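Local coordinates for transcriptional activator PlcR protein (Bacillus thuringiensis, PDB 3U3W) that activates transcription of virulence genes by binding DNA through its helix-turn-helix domain when the quorum-sensing signal peptide PapR is bound, at the interface of chains A and B. Numbering follows the deposited sequence. Chains: chain A/B, Transcriptional activator PlcR protein.

The interface of chains A and B. Residues chain A 57-59, 62; chain B 151, 189.
B:His189 of one subunit packs its imidazole against A:Pro59 and A:His62 of the other. The pyrrolidine edge of A:Pro59 lies over one face of the B:His189 ring. Its CD atom is 3.9 Å from B:His189 CD2 and sits toward the rim rather than over the centre. A:His62 meets the same imidazole at its edge, with ND1 of A:His62 in the plane of the B:His189 ring. The two rings are edge-to-face, their planes turned by 79° and their centroids 5.1 Å apart. B:His189 NE2 lies over one face of the A:His62 ring, toward its rim, 3.9 Å from A:His62 CG and as near to its ND1. This is a ring contact and not a hydrogen bond. A:His62 CG is anti to its backbone N (chi1 -180°), which carries the ring toward B:His189.

The CG2 methyl of B:Val151 packs on the A:Gln57 backbone, 3.7 Å from A:Gln57 CA and close to its carbonyl carbon. The A:Gln57 side chain is extended beyond CG and brings its amide NE2 to 3.8 Å from B:Val151 O, a contact and not a hydrogen bond.

Polar contact in this patch runs through water. One water lies 2.7 Å from A:Gln57 O and accepts a nearly straight hydrogen bond from B:His189 N (3.0 Å, 177° at H). It joins the two backbones between the histidine and valine contacts.

A:Gln57, A:Ile58 and A:Pro59 lie in the loop between helices 46-56 and 61-65, and A:His62 is in the second of these. B:Val151 precedes helix 153-167, and B:His189 lies between helices 171-187 and 192-208. The patch sets the helix-turn-helix region of one chain against the helical, tetratricopeptide-type C-terminal region of the other, and may help fix the DNA-binding domain in a dimer. The two-fold axis repeats it with the chains exchanged.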
# COMPACT_ATOMS: atom_id res chain seq x y z
N GLN A 57 19.15 1.72 2.63
CA GLN A 57 17.90 1.25 2.02
C GLN A 57 16.84 1.02 3.08
O GLN A 57 16.28 -0.06 3.21
CB GLN A 57 18.12 -0.02 1.20
CG GLN A 57 19.09 0.17 0.01
CD GLN A 57 19.32 -1.11 -0.80
OE1 GLN A 57 20.29 -1.84 -0.57
NE2 GLN A 57 18.44 -1.38 -1.77
N ILE A 58 16.56 2.06 3.85
CA ILE A 58 15.55 1.99 4.90
C ILE A 58 14.57 3.15 4.74
O ILE A 58 15.00 4.30 4.67
CB ILE A 58 16.20 2.07 6.29
CG1 ILE A 58 17.21 0.93 6.49
CG2 ILE A 58 15.13 2.12 7.38
CD1 ILE A 58 16.60 -0.45 6.76
N PRO A 59 13.27 2.84 4.65
CA PRO A 59 12.25 3.89 4.64
C PRO A 59 12.49 4.81 5.83
O PRO A 59 12.69 4.35 6.96
CB PRO A 59 10.94 3.12 4.82
CG PRO A 59 11.23 1.77 4.29
CD PRO A 59 12.67 1.50 4.60
N HIS A 62 10.99 4.69 9.38
CA HIS A 62 11.50 3.69 10.31
C HIS A 62 12.31 4.32 11.43
O HIS A 62 12.19 3.93 12.59
CB HIS A 62 12.35 2.66 9.59
CG HIS A 62 12.90 1.60 10.50
ND1 HIS A 62 12.09 0.83 11.30
CD2 HIS A 62 14.17 1.20 10.74
CE1 HIS A 62 12.83 -0.01 12.00
NE2 HIS A 62 14.10 0.19 11.67
N VAL B 151 13.15 3.14 -2.32
CA VAL B 151 14.14 2.16 -1.94
C VAL B 151 14.19 0.95 -2.90
O VAL B 151 15.15 0.20 -2.90
CB VAL B 151 13.85 1.74 -0.45
CG1 VAL B 151 13.96 0.25 -0.23
CG2 VAL B 151 14.74 2.54 0.51
N HIS B 189 12.50 -3.99 3.79
CA HIS B 189 11.13 -3.88 4.27
C HIS B 189 10.12 -4.44 3.25
O HIS B 189 10.41 -4.55 2.06
CB HIS B 189 10.80 -2.43 4.64
CG HIS B 189 11.36 -2.01 5.97
ND1 HIS B 189 12.50 -2.57 6.50
CD2 HIS B 189 10.93 -1.09 6.87
CE1 HIS B 189 12.75 -2.02 7.67
NE2 HIS B 189 11.82 -1.12 7.92
O HOH W 1 14.16 -1.55 3.88